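PDB 4R0G: Lpg0393 helical bundle domain-containing protein from Legionella pneumophila subsp. pneumophila str. Philadelphia 1, which acts as a guanine-nucleotide exchange factor for the small GTPases Rab5, Rab21 and Rab22, probably through its VPS9-like domain. Local coordinates for residues M97-N102 / Q133-F138. Residues are numbered along the deposited sequence; the frame is centred on the assembly and turned at random.
Sequences MVYLTN and QRFVEF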
loop_
_atom_site.group_PDB
_atom_site.type_symbol
_atom_site.label_atom_id
_atom_site.label_comp_id
_atom_site.label_asym_id
_atom_site.label_seq_id
_atom_site.Cartn_x
_atom_site.Cartn_y
_atom_site.Cartn_z
ATOM N N MET A 97 -15.087 24.180 2.205
ATOM C CA MET A 97 -15.258 24.458 3.636
ATOM C C MET A 97 -15.092 25.943 3.922
ATOM O O MET A 97 -15.828 26.527 4.712
ATOM C CB MET A 97 -14.291 23.639 4.484
ATOM C CG MET A 97 -14.592 22.152 4.454
ATOM S SD MET A 97 -13.466 21.133 5.430
ATOM C CE MET A 97 -14.020 21.499 7.100
ATOM N N VAL A 98 -14.138 26.557 3.235
ATOM C CA VAL A 98 -13.887 27.976 3.379
ATOM C C VAL A 98 -15.063 28.773 2.848
ATOM O O VAL A 98 -15.569 29.684 3.511
ATOM C CB VAL A 98 -12.611 28.366 2.648
ATOM C CG1 VAL A 98 -12.421 29.899 2.656
ATOM C CG2 VAL A 98 -11.447 27.619 3.273
ATOM N N TYR A 99 -15.508 28.420 1.648
ATOM C CA TYR A 99 -16.642 29.110 1.033
ATOM C C TYR A 99 -17.912 28.938 1.852
ATOM O O TYR A 99 -18.709 29.853 1.948
ATOM C CB TYR A 99 -16.839 28.623 -0.389
ATOM C CG TYR A 99 -15.701 29.042 -1.271
ATOM C CD1 TYR A 99 -14.958 30.165 -0.959
ATOM C CD2 TYR A 99 -15.369 28.326 -2.422
ATOM C CE1 TYR A 99 -13.926 30.582 -1.771
ATOM C CE2 TYR A 99 -14.330 28.724 -3.240
ATOM C CZ TYR A 99 -13.613 29.859 -2.907
ATOM O OH TYR A 99 -12.563 30.297 -3.685
ATOM N N LEU A 100 -18.091 27.772 2.463
ATOM C CA LEU A 100 -19.292 27.490 3.246
ATOM C C LEU A 100 -19.300 28.324 4.507
ATOM O O LEU A 100 -20.273 29.025 4.785
ATOM C CB LEU A 100 -19.346 26.006 3.624
ATOM C CG LEU A 100 -20.709 25.305 3.772
ATOM C CD1 LEU A 100 -20.526 24.017 4.541
ATOM C CD2 LEU A 100 -21.785 26.163 4.421
ATOM N N THR A 101 -18.216 28.246 5.273
ATOM C CA THR A 101 -18.130 28.992 6.529
ATOM C C THR A 101 -18.318 30.503 6.333
ATOM O O THR A 101 -18.954 31.168 7.149
ATOM C CB THR A 101 -16.805 28.709 7.243
ATOM O OG1 THR A 101 -16.762 27.322 7.601
ATOM C CG2 THR A 101 -16.699 29.535 8.488
ATOM N N ASN A 102 -17.768 31.013 5.232
ATOM C CA ASN A 102 -17.725 32.448 4.912
ATOM C C ASN A 102 -18.781 33.055 3.961
ATOM O O ASN A 102 -18.610 34.172 3.490
ATOM C CB ASN A 102 -16.301 32.856 4.537
ATOM C CG ASN A 102 -15.281 32.433 5.591
ATOM O OD1 ASN A 102 -15.160 33.059 6.643
ATOM N ND2 ASN A 102 -14.560 31.347 5.317
ATOM N N GLN A 133 -4.391 36.023 1.408
ATOM C CA GLN A 133 -3.828 35.750 2.730
ATOM C C GLN A 133 -4.879 35.135 3.618
ATOM O O GLN A 133 -4.652 34.105 4.239
ATOM C CB GLN A 133 -3.304 37.017 3.383
ATOM C CG GLN A 133 -2.550 36.748 4.666
ATOM C CD GLN A 133 -2.192 38.029 5.395
ATOM O OE1 GLN A 133 -1.459 38.871 4.868
ATOM N NE2 GLN A 133 -2.713 38.188 6.614
ATOM N N ARG A 134 -6.039 35.777 3.646
ATOM C CA ARG A 134 -7.225 35.251 4.307
ATOM C C ARG A 134 -7.701 33.884 3.796
ATOM O O ARG A 134 -8.152 33.059 4.582
ATOM C CB ARG A 134 -8.356 36.276 4.231
ATOM C CG ARG A 134 -8.080 37.582 4.976
ATOM C CD ARG A 134 -9.268 38.522 4.862
ATOM N NE ARG A 134 -10.373 38.176 5.752
ATOM C CZ ARG A 134 -11.656 38.147 5.394
ATOM N NH1 ARG A 134 -12.027 38.439 4.150
ATOM N NH2 ARG A 134 -12.576 37.826 6.296
ATOM N N PHE A 135 -7.619 33.646 2.492
ATOM C CA PHE A 135 -7.993 32.345 1.956
ATOM C C PHE A 135 -7.098 31.316 2.632
ATOM O O PHE A 135 -7.579 30.332 3.189
ATOM C CB PHE A 135 -7.828 32.296 0.434
ATOM C CG PHE A 135 -8.547 31.138 -0.237
ATOM C CD1 PHE A 135 -8.448 29.844 0.234
ATOM C CD2 PHE A 135 -9.320 31.349 -1.355
ATOM C CE1 PHE A 135 -9.119 28.792 -0.392
ATOM C CE2 PHE A 135 -9.991 30.289 -1.978
ATOM C CZ PHE A 135 -9.886 29.016 -1.492
ATOM N N VAL A 136 -5.790 31.557 2.619
ATOM C CA VAL A 136 -4.849 30.593 3.203
ATOM C C VAL A 136 -5.059 30.383 4.713
ATOM O O VAL A 136 -5.026 29.257 5.182
ATOM C CB VAL A 136 -3.370 30.909 2.860
ATOM C CG1 VAL A 136 -2.489 29.732 3.192
ATOM C CG2 VAL A 136 -3.231 31.219 1.385
ATOM N N GLU A 137 -5.302 31.442 5.476
ATOM C CA GLU A 137 -5.635 31.258 6.895
ATOM C C GLU A 137 -6.896 30.424 7.087
ATOM O O GLU A 137 -6.884 29.431 7.814
ATOM C CB GLU A 137 -5.811 32.597 7.577
ATOM C CG GLU A 137 -4.671 33.512 7.318
ATOM C CD GLU A 137 -4.913 34.879 7.888
ATOM O OE1 GLU A 137 -5.431 34.936 9.030
ATOM O OE2 GLU A 137 -4.602 35.881 7.192
ATOM N N PHE A 138 -7.972 30.840 6.430
ATOM C CA PHE A 138 -9.207 30.086 6.417
ATOM C C PHE A 138 -8.960 28.634 6.050
ATOM O O PHE A 138 -9.335 27.718 6.788
ATOM C CB PHE A 138 -10.185 30.682 5.392
ATOM C CG PHE A 138 -10.846 31.947 5.846
ATOM C CD1 PHE A 138 -10.933 32.261 7.209
ATOM C CD2 PHE A 138 -11.386 32.821 4.932
ATOM C CE1 PHE A 138 -11.547 33.442 7.651
ATOM C CE2 PHE A 138 -12.008 34.011 5.364
ATOM C CZ PHE A 138 -12.081 34.318 6.736
#
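A steep helix-helix crossing within the VPS9-like domain, with the short segment axes at 101° and 10.3 Å apart, brings Val-98 and Tyr-99 in the last turn of helix 80-101, and Asn-102 just beyond it, against Phe-135 and Phe-138 near the start of helix 132-151. Val-98 sits at the nearest backbone approach, where a short, beta-branched side chain fits: its CG1, anti to the backbone N (chi1 173°), meets CB of Phe-138 at 3.6 Å. Leu-130 and Leu-139 also touch this valine and extend the apolar patch. On one flank, the Tyr-99 ring approaches the Phe-135 ring obliquely, and Tyr-99 OH lies at the edge of the phenylalanine, near its plane, close to CE2. Tyr-99 in turn stacks on Tyr-108. On the other flank, the Asn-102 amide meets one face of the Phe-138 ring, offset toward the rim, the planes 25° apart, with OD1 3.3 Å from CZ and ND2 3.5 Å from CD2. Asparagine suits this first non-helical position because ND2 turns back to Val-98 O (2.7 Å), which also accepts from Asn-102 N; the ND2 bond orients the amide against the ring. With no hydrogen bond joining the two segments, their contact rests on apolar, aromatic and amide-on-ring packing, while ND2 spends its polarity on its own helix end.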